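Local coordinates for methyltransferase (Streptomyces regensis, PDB 5N5D), which probably transfers a methyl group from S-adenosylmethionine to a hydroxyl oxygen in the biosynthesis of the pyrrolobenzodiazepine tomaymycin, at residues L28-Q33 against L106-V111; L52-A57 against S76-R81; E151-A156 against E195-R200. All blocks are in the same frame, centred on the assembly; numbering follows the deposited sequence. Where two conformers were deposited one is given.

How the contacts relate
Along the chain the segments run 28-33, 52-57, 76-81, 106-111, 151-156 and 195-200, so contact 2 falls within the span bridged by contact 1, and contact 3 follows both. Contacts 1 and 2 adjoin, their centres about 13 Å apart: Leu-28 packs on Ile-77 and Trp-78, and Arg-81 NH2 lies 3.1 Å from Ala-109 O, probably hydrogen-bonded. Together they join helices 26-31, 47-60, 74-80 and 96-108. Contact 3, about 32 Å from contact 1 and about 23 Å from contact 2 between centres, packs helices 149-158 and 185-198 across the chain's centre from contact 1, beside Tyr-152, which touches S-adenosylmethionine. All flank one Rossmann-like sheet; contacts 2 and 3 reach the second subunit.

Contact 1. Residues L28-Q33 against L106-V111; sequences LSKAAQ and LAEAGV
Lys-30 and Glu-108 meet at the protein surface in a salt bridge that ties helix 26-31 to the last turn of helix 96-108. The lysine's CB points toward the other segment, and CG sets out beside the backbone N, but neither carbon is yet in contact. At CD the chain comes alongside the carboxylate, 3.6 Å from Glu-108 OE1. There it bends (chi3 71°), which carries CE over to 3.5 Å from Glu-108 OE2 and leaves NZ 2.8 Å from that same oxygen. The ammonium approaches from above the carboxylate, about 40° out of its plane. Glu-108, extended beyond CG, runs roughly at right angles to the lysine, just ahead of the Schellman motif at Gly-110. Its OE1 also forms a salt bridge with Arg-105, so the carboxylate is shared by two cations. A long, flexible lysine suits this exposed position. It was modelled in two conformers, so the bridge described belongs to one of them, and the chemistry is consistent with an adaptable electrostatic link at the surface, probably weakened by solvent.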
loop_
_atom_site.group_PDB
_atom_site.type_symbol
_atom_site.label_atom_id
_atom_site.label_comp_id
_atom_site.label_asym_id
_atom_site.label_seq_id
_atom_site.Cartn_x
_atom_site.Cartn_y
_atom_site.Cartn_z
ATOM N N LEU A 28 1.636 17.040 -13.971
ATOM C CA LEU A 28 0.855 16.541 -12.844
ATOM C C LEU A 28 0.032 17.648 -12.199
ATOM O O LEU A 28 -1.143 17.446 -11.879
ATOM C CB LEU A 28 1.773 15.901 -11.805
ATOM C CG LEU A 28 2.257 14.483 -12.126
ATOM C CD1 LEU A 28 3.384 14.075 -11.184
ATOM C CD2 LEU A 28 1.105 13.488 -12.048
ATOM N N SER A 29 0.632 18.819 -11.979
ATOM C CA SER A 29 -0.111 19.902 -11.347
ATOM C C SER A 29 -1.281 20.346 -12.214
ATOM O O SER A 29 -2.332 20.727 -11.689
ATOM C CB SER A 29 0.819 21.079 -11.043
ATOM O OG SER A 29 1.401 21.589 -12.221
ATOM N N LYS A 30 -1.118 20.307 -13.540
ATOM C CA LYS A 30 -2.222 20.646 -14.435
ATOM C C LYS A 30 -3.275 19.544 -14.442
ATOM O O LYS A 30 -4.477 19.830 -14.376
ATOM C CB LYS A 30 -1.705 20.892 -15.855
ATOM C CG LYS A 30 -0.832 22.136 -16.018
ATOM C CD LYS A 30 -0.314 22.313 -17.457
ATOM C CE LYS A 30 -1.422 22.706 -18.427
ATOM N NZ LYS A 30 -0.882 23.084 -19.766
ATOM N N ALA A 31 -2.842 18.285 -14.525
ATOM C CA ALA A 31 -3.784 17.168 -14.516
ATOM C C ALA A 31 -4.629 17.185 -13.251
ATOM O O ALA A 31 -5.818 16.838 -13.280
ATOM C CB ALA A 31 -3.033 15.843 -14.640
ATOM N N ALA A 32 -4.032 17.587 -12.127
ATOM C CA ALA A 32 -4.756 17.620 -10.862
ATOM C C ALA A 32 -5.919 18.608 -10.865
ATOM O O ALA A 32 -6.780 18.524 -9.985
ATOM C CB ALA A 32 -3.799 17.967 -9.723
ATOM N N GLN A 33 -5.962 19.547 -11.816
ATOM C CA GLN A 33 -7.014 20.551 -11.879
ATOM C C GLN A 33 -8.077 20.224 -12.924
ATOM O O GLN A 33 -8.928 21.070 -13.213
ATOM C CB GLN A 33 -6.405 21.930 -12.164
ATOM C CG GLN A 33 -5.330 22.356 -11.160
ATOM C CD GLN A 33 -5.879 22.555 -9.757
ATOM O OE1 GLN A 33 -7.079 22.749 -9.572
ATOM N NE2 GLN A 33 -5.000 22.506 -8.759
ATOM N N LEU A 106 -0.682 13.824 -20.733
ATOM C CA LEU A 106 0.290 12.759 -20.956
ATOM C C LEU A 106 1.385 13.198 -21.918
ATOM O O LEU A 106 2.548 12.799 -21.765
ATOM C CB LEU A 106 -0.426 11.511 -21.467
ATOM C CG LEU A 106 -1.364 10.891 -20.427
ATOM C CD1 LEU A 106 -2.362 9.966 -21.106
ATOM C CD2 LEU A 106 -0.583 10.152 -19.345
ATOM N N ALA A 107 1.039 14.018 -22.910
ATOM C CA ALA A 107 2.050 14.579 -23.798
ATOM C C ALA A 107 2.980 15.516 -23.037
ATOM O O ALA A 107 4.210 15.427 -23.164
ATOM C CB ALA A 107 1.370 15.307 -24.954
ATOM N N GLU A 108 2.410 16.421 -22.234
ATOM C CA GLU A 108 3.221 17.311 -21.405
ATOM C C GLU A 108 4.140 16.515 -20.488
ATOM O O GLU A 108 5.279 16.920 -20.225
ATOM C CB GLU A 108 2.318 18.227 -20.573
ATOM C CG GLU A 108 1.523 19.251 -21.381
ATOM C CD GLU A 108 0.349 19.844 -20.608
ATOM O OE1 GLU A 108 0.082 19.404 -19.467
ATOM O OE2 GLU A 108 -0.313 20.759 -21.147
ATOM N N ALA A 109 3.655 15.378 -19.990
ATOM C CA ALA A 109 4.413 14.557 -19.055
ATOM C C ALA A 109 5.541 13.783 -19.719
ATOM O O ALA A 109 6.376 13.219 -19.003
ATOM C CB ALA A 109 3.475 13.576 -18.359
ATOM N N GLY A 110 5.579 13.732 -21.049
ATOM C CA GLY A 110 6.611 12.992 -21.750
ATOM C C GLY A 110 6.388 11.500 -21.830
ATOM O O GLY A 110 7.355 10.754 -22.022
ATOM N N VAL A 111 5.142 11.034 -21.706
ATOM C CA VAL A 111 4.851 9.606 -21.659
ATOM C C VAL A 111 3.853 9.180 -22.729
ATOM O O VAL A 111 3.357 8.053 -22.687
ATOM C CB VAL A 111 4.353 9.178 -20.262
ATOM C CG1 VAL A 111 5.411 9.462 -19.207
ATOM C CG2 VAL A 111 3.043 9.871 -19.907
#

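Contact 2. Residues L52-A57 against S76-R81; sequences LLHLLA and SIWLAR
His-54 reaches from helix 47-60 to a backbone carbonyl of helix 74-80: its ND1 donates a hydrogen bond to Trp-78 O over 2.9 Å. The bond is fairly straight, 159° at the hydrogen, and the oxygen lies almost in the imidazole plane and receives the donor in its own carbonyl plane. What aims the ring at helix 74-80 is the first torsion, with CG placed opposite the backbone N (chi1 173°). Histidine suits this place because it offers an N-H in the ring plane to the carbonyl and a face to the indole. NE2, bonded to Arg-58 NH1, probably acts as acceptor, consistent with a neutral imidazole. At the ring edge, CE1 of His-54 lies 3.4 Å from Arg-81 O. These helices lie before and after strand 64-68 of the Rossmann-like fold and pack together beside its sheet; His-54 and Leu-79 bring their CA atoms within 5.1 Å. Trp-78 turns an edge of its indole to one face of the imidazole, a T-shaped pair with planes at 68° and 5.4 Å between the centroids of the His-54 imidazole and the six-membered ring of Trp-78, while its CE3 touches His-54 CB at 3.6 Å. Were this histidine an alanine, Trp-78 O would probably lose this donor and the indole edge the ring it abuts. Leu-79 starts out away from helix 47-60, yet its branch swings CD2 back to 4.1 Å from Leu-53 CB. Both leucines also pack on Met-139 of strand 139-142, where branched apolar side chains suit the space between helices and sheet.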
loop_
_atom_site.group_PDB
_atom_site.type_symbol
_atom_site.label_atom_id
_atom_site.label_comp_id
_atom_site.label_asym_id
_atom_site.label_seq_id
_atom_site.Cartn_x
_atom_site.Cartn_y
_atom_site.Cartn_z
ATOM N N LEU A 52 1.773 6.217 -4.486
ATOM C CA LEU A 52 1.698 4.822 -4.072
ATOM C C LEU A 52 1.427 3.906 -5.264
ATOM O O LEU A 52 2.054 2.851 -5.394
ATOM C CB LEU A 52 0.624 4.636 -3.001
ATOM C CG LEU A 52 0.482 3.188 -2.514
ATOM C CD1 LEU A 52 1.817 2.622 -1.996
ATOM C CD2 LEU A 52 -0.587 3.103 -1.445
ATOM N N LEU A 53 0.493 4.283 -6.142
ATOM C CA LEU A 53 0.259 3.495 -7.353
ATOM C C LEU A 53 1.544 3.344 -8.154
ATOM O O LEU A 53 1.891 2.247 -8.611
ATOM C CB LEU A 53 -0.813 4.159 -8.217
ATOM C CG LEU A 53 -2.267 4.042 -7.792
ATOM C CD1 LEU A 53 -3.134 4.918 -8.691
ATOM C CD2 LEU A 53 -2.714 2.593 -7.861
ATOM N N HIS A 54 2.256 4.453 -8.334
ATOM C CA HIS A 54 3.529 4.466 -9.039
ATOM C C HIS A 54 4.517 3.484 -8.414
ATOM O O HIS A 54 5.161 2.692 -9.119
ATOM C CB HIS A 54 4.048 5.903 -9.005
ATOM C CG HIS A 54 5.427 6.101 -9.545
ATOM N ND1 HIS A 54 5.683 6.262 -10.889
ATOM C CD2 HIS A 54 6.613 6.247 -8.915
ATOM C CE1 HIS A 54 6.974 6.479 -11.065
ATOM N NE2 HIS A 54 7.563 6.472 -9.883
ATOM N N LEU A 55 4.646 3.520 -7.085
ATOM C CA LEU A 55 5.604 2.660 -6.400
ATOM C C LEU A 55 5.195 1.193 -6.469
ATOM O O LEU A 55 6.054 0.314 -6.612
ATOM C CB LEU A 55 5.762 3.109 -4.948
ATOM C CG LEU A 55 6.378 4.500 -4.762
ATOM C CD1 LEU A 55 6.407 4.870 -3.298
ATOM C CD2 LEU A 55 7.795 4.562 -5.351
ATOM N N LEU A 56 3.897 0.903 -6.362
ATOM C CA LEU A 56 3.440 -0.475 -6.519
ATOM C C LEU A 56 3.791 -1.017 -7.897
ATOM O O LEU A 56 4.250 -2.157 -8.022
ATOM C CB LEU A 56 1.934 -0.560 -6.281
ATOM C CG LEU A 56 1.479 -0.309 -4.844
ATOM C CD1 LEU A 56 -0.036 -0.158 -4.791
ATOM C CD2 LEU A 56 1.939 -1.418 -3.902
ATOM N N ALA A 57 3.576 -0.220 -8.946
ATOM C CA ALA A 57 3.936 -0.661 -10.290
ATOM C C ALA A 57 5.431 -0.927 -10.399
ATOM O O ALA A 57 5.856 -1.911 -11.019
ATOM C CB ALA A 57 3.499 0.387 -11.314
ATOM N N SER A 76 -2.958 8.391 -14.432
ATOM C CA SER A 76 -2.322 7.836 -15.624
ATOM C C SER A 76 -0.854 8.235 -15.706
ATOM O O SER A 76 -0.001 7.415 -16.062
ATOM C CB SER A 76 -3.066 8.301 -16.874
ATOM O OG SER A 76 -4.472 8.252 -16.675
ATOM N N ILE A 77 -0.540 9.493 -15.395
ATOM C CA ILE A 77 0.851 9.940 -15.448
ATOM C C ILE A 77 1.691 9.148 -14.457
ATOM O O ILE A 77 2.788 8.678 -14.781
ATOM C CB ILE A 77 0.945 11.451 -15.177
ATOM C CG1 ILE A 77 0.317 12.245 -16.326
ATOM C CG2 ILE A 77 2.404 11.874 -14.992
ATOM C CD1 ILE A 77 0.087 13.701 -15.998
ATOM N N TRP A 78 1.193 8.999 -13.227
ATOM C CA TRP A 78 1.939 8.257 -12.215
ATOM C C TRP A 78 2.177 6.819 -12.652
ATOM O O TRP A 78 3.269 6.273 -12.452
ATOM C CB TRP A 78 1.200 8.286 -10.880
ATOM C CG TRP A 78 1.409 9.551 -10.097
ATOM C CD1 TRP A 78 0.480 10.505 -9.808
ATOM C CD2 TRP A 78 2.632 9.988 -9.494
ATOM N NE1 TRP A 78 1.044 11.507 -9.051
ATOM C CE2 TRP A 78 2.369 11.215 -8.850
ATOM C CE3 TRP A 78 3.926 9.462 -9.439
ATOM C CZ2 TRP A 78 3.355 11.922 -8.157
ATOM C CZ3 TRP A 78 4.900 10.165 -8.751
ATOM C CH2 TRP A 78 4.608 11.380 -8.118
ATOM N N LEU A 79 1.165 6.183 -13.239
ATOM C CA LEU A 79 1.327 4.799 -13.674
ATOM C C LEU A 79 2.287 4.702 -14.852
ATOM O O LEU A 79 3.170 3.837 -14.873
ATOM C CB LEU A 79 -0.029 4.204 -14.042
ATOM C CG LEU A 79 -0.956 3.909 -12.864
ATOM C CD1 LEU A 79 -2.338 3.578 -13.387
ATOM C CD2 LEU A 79 -0.421 2.774 -12.007
ATOM N N ALA A 80 2.129 5.577 -15.849
ATOM C CA ALA A 80 2.991 5.514 -17.023
ATOM C C ALA A 80 4.441 5.785 -16.660
ATOM O O ALA A 80 5.350 5.217 -17.273
ATOM C CB ALA A 80 2.513 6.506 -18.085
ATOM N N ARG A 81 4.683 6.636 -15.659
ATOM C CA ARG A 81 6.057 6.942 -15.281
ATOM C C ARG A 81 6.738 5.808 -14.525
ATOM O O ARG A 81 7.956 5.873 -14.314
ATOM C CB ARG A 81 6.086 8.232 -14.462
ATOM C CG ARG A 81 5.941 9.457 -15.341
ATOM C CD ARG A 81 5.979 10.760 -14.566
ATOM N NE ARG A 81 6.125 11.882 -15.487
ATOM C CZ ARG A 81 5.922 13.155 -15.170
ATOM N NH1 ARG A 81 5.557 13.487 -13.939
ATOM N NH2 ARG A 81 6.071 14.098 -16.089
#

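Contact 3. Residues E151-A156 against E195-R200; sequences EYFTWA and EMLAGR
Phe-153 and Met-196 meet between helices 149-158 and 185-198, whose backbones stay well apart here, with 9.1 Å between the CA atoms of this pair; long side chains are needed to bridge them. The phenyl ring is thrown across because CG stands opposite the backbone N (chi1 176°). Met-196 runs alongside it in the reverse sense, straight as far as SD and then turned at chi3 (72°), a bend that puts the methyl CE at the ring edge, 3.8 Å from Phe-153 CD2. An unbranched, flexible thioether fits such a place, for it can shape itself to the ring's rim. The same methyl, Met-196 CE, lies 3.5 Å from Thr-154 OG1, a hydroxyl whose hydrogen bond goes back to Pro-150 O of its own helix, so Met-196 meets it by packing alone. Leu-197 comes from the neighbouring position: its CD2 touches the ring obliquely at the far end, 3.5 Å from Phe-153 CZ. Phe-193, one turn earlier, adds an edge-to-face partner to Phe-153. Elsewhere on helix 149-158, Tyr-152 touches S-adenosylmethionine and packs on Val-142, and Ala-156 rests on Val-140 of the same strand 139-142. This helix makes the beta-alpha-beta crossover to strand 165-169, with helix 185-198 alongside, and Leu-197 also meets Leu-21 of the second subunit.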
loop_
_atom_site.group_PDB
_atom_site.type_symbol
_atom_site.label_atom_id
_atom_site.label_comp_id
_atom_site.label_asym_id
_atom_site.label_seq_id
_atom_site.Cartn_x
_atom_site.Cartn_y
_atom_site.Cartn_z
ATOM N N GLU A 151 -17.480 -7.066 -12.563
ATOM C CA GLU A 151 -17.162 -7.396 -13.947
ATOM C C GLU A 151 -15.778 -6.884 -14.335
ATOM O O GLU A 151 -15.058 -7.533 -15.104
ATOM C CB GLU A 151 -18.236 -6.811 -14.863
ATOM C CG GLU A 151 -19.603 -7.505 -14.761
ATOM C CD GLU A 151 -20.412 -7.148 -13.505
ATOM O OE1 GLU A 151 -20.151 -6.112 -12.851
ATOM O OE2 GLU A 151 -21.340 -7.914 -13.175
ATOM N N TYR A 152 -15.386 -5.725 -13.815
ATOM C CA TYR A 152 -14.027 -5.247 -14.056
ATOM C C TYR A 152 -13.003 -6.182 -13.429
ATOM O O TYR A 152 -11.940 -6.429 -14.008
ATOM C CB TYR A 152 -13.847 -3.833 -13.505
ATOM C CG TYR A 152 -14.677 -2.766 -14.199
ATOM C CD1 TYR A 152 -15.052 -2.902 -15.529
ATOM C CD2 TYR A 152 -15.091 -1.627 -13.519
ATOM C CE1 TYR A 152 -15.810 -1.946 -16.161
ATOM C CE2 TYR A 152 -15.851 -0.655 -14.154
ATOM C CZ TYR A 152 -16.208 -0.824 -15.475
ATOM O OH TYR A 152 -16.968 0.115 -16.138
ATOM N N PHE A 153 -13.301 -6.698 -12.238
ATOM C CA PHE A 153 -12.410 -7.660 -11.598
ATOM C C PHE A 153 -12.310 -8.943 -12.417
ATOM O O PHE A 153 -11.211 -9.464 -12.643
ATOM C CB PHE A 153 -12.904 -7.938 -10.178
ATOM C CG PHE A 153 -12.119 -8.986 -9.447
ATOM C CD1 PHE A 153 -10.753 -8.866 -9.278
ATOM C CD2 PHE A 153 -12.764 -10.078 -8.897
ATOM C CE1 PHE A 153 -10.042 -9.833 -8.587
ATOM C CE2 PHE A 153 -12.057 -11.046 -8.208
ATOM C CZ PHE A 153 -10.695 -10.919 -8.053
ATOM N N THR A 154 -13.450 -9.464 -12.887
ATOM C CA THR A 154 -13.421 -10.632 -13.761
ATOM C C THR A 154 -12.512 -10.390 -14.960
ATOM O O THR A 154 -11.701 -11.249 -15.324
ATOM C CB THR A 154 -14.839 -10.983 -14.232
ATOM O OG1 THR A 154 -15.648 -11.316 -13.100
ATOM C CG2 THR A 154 -14.806 -12.160 -15.201
ATOM N N TRP A 155 -12.633 -9.215 -15.581
ATOM C CA TRP A 155 -11.796 -8.898 -16.734
ATOM C C TRP A 155 -10.336 -8.728 -16.331
ATOM O O TRP A 155 -9.435 -9.128 -17.075
ATOM C CB TRP A 155 -12.311 -7.638 -17.436
ATOM C CG TRP A 155 -13.346 -7.936 -18.464
ATOM C CD1 TRP A 155 -14.650 -7.529 -18.468
ATOM C CD2 TRP A 155 -13.168 -8.727 -19.643
ATOM N NE1 TRP A 155 -15.292 -8.015 -19.585
ATOM C CE2 TRP A 155 -14.402 -8.757 -20.317
ATOM C CE3 TRP A 155 -12.080 -9.416 -20.192
ATOM C CZ2 TRP A 155 -14.578 -9.443 -21.514
ATOM C CZ3 TRP A 155 -12.260 -10.099 -21.376
ATOM C CH2 TRP A 155 -13.500 -10.111 -22.022
ATOM N N ALA A 156 -10.081 -8.142 -15.158
ATOM C CA ALA A 156 -8.708 -8.024 -14.675
ATOM C C ALA A 156 -8.048 -9.393 -14.572
ATOM O O ALA A 156 -6.889 -9.565 -14.969
ATOM C CB ALA A 156 -8.686 -7.315 -13.320
ATOM N N GLU A 195 -17.006 -10.363 -1.919
ATOM C CA GLU A 195 -17.497 -11.734 -1.822
ATOM C C GLU A 195 -16.809 -12.649 -2.835
ATOM O O GLU A 195 -16.497 -13.807 -2.524
ATOM C CB GLU A 195 -19.010 -11.748 -2.021
ATOM C CG GLU A 195 -19.773 -11.144 -0.863
ATOM C CD GLU A 195 -21.226 -10.882 -1.194
ATOM O OE1 GLU A 195 -21.709 -11.368 -2.248
ATOM O OE2 GLU A 195 -21.873 -10.171 -0.405
ATOM N N MET A 196 -16.581 -12.157 -4.058
ATOM C CA MET A 196 -15.841 -12.938 -5.045
ATOM C C MET A 196 -14.437 -13.251 -4.550
ATOM O O MET A 196 -13.954 -14.379 -4.701
ATOM C CB MET A 196 -15.772 -12.190 -6.378
ATOM C CG MET A 196 -17.102 -12.029 -7.083
ATOM S SD MET A 196 -17.039 -10.800 -8.408
ATOM C CE MET A 196 -16.087 -11.664 -9.649
ATOM N N LEU A 197 -13.764 -12.265 -3.956
ATOM C CA LEU A 197 -12.438 -12.505 -3.396
ATOM C C LEU A 197 -12.484 -13.566 -2.303
ATOM O O LEU A 197 -11.628 -14.459 -2.264
ATOM C CB LEU A 197 -11.849 -11.199 -2.860
ATOM C CG LEU A 197 -11.335 -10.227 -3.919
ATOM C CD1 LEU A 197 -11.083 -8.862 -3.294
ATOM C CD2 LEU A 197 -10.060 -10.785 -4.576
ATOM N N ALA A 198 -13.486 -13.502 -1.418
ATOM C CA ALA A 198 -13.597 -14.507 -0.367
ATOM C C ALA A 198 -13.774 -15.902 -0.950
ATOM O O ALA A 198 -13.280 -16.883 -0.385
ATOM C CB ALA A 198 -14.772 -14.181 0.551
ATOM N N GLY A 199 -14.490 -16.009 -2.071
ATOM C CA GLY A 199 -14.886 -17.284 -2.633
ATOM C C GLY A 199 -13.894 -17.975 -3.540
ATOM O O GLY A 199 -14.212 -19.046 -4.071
ATOM N N ARG A 200 -12.699 -17.425 -3.747
ATOM C CA ARG A 200 -11.714 -18.098 -4.576
ATOM C C ARG A 200 -10.337 -17.967 -3.944
ATOM O O ARG A 200 -10.085 -17.080 -3.123
ATOM C CB ARG A 200 -11.729 -17.547 -6.008
ATOM C CG ARG A 200 -11.389 -16.079 -6.126
ATOM C CD ARG A 200 -11.828 -15.547 -7.482
ATOM N NE ARG A 200 -11.148 -16.251 -8.570
ATOM C CZ ARG A 200 -11.591 -16.342 -9.822
ATOM N NH1 ARG A 200 -10.878 -17.003 -10.726
ATOM N NH2 ARG A 200 -12.736 -15.782 -10.180
#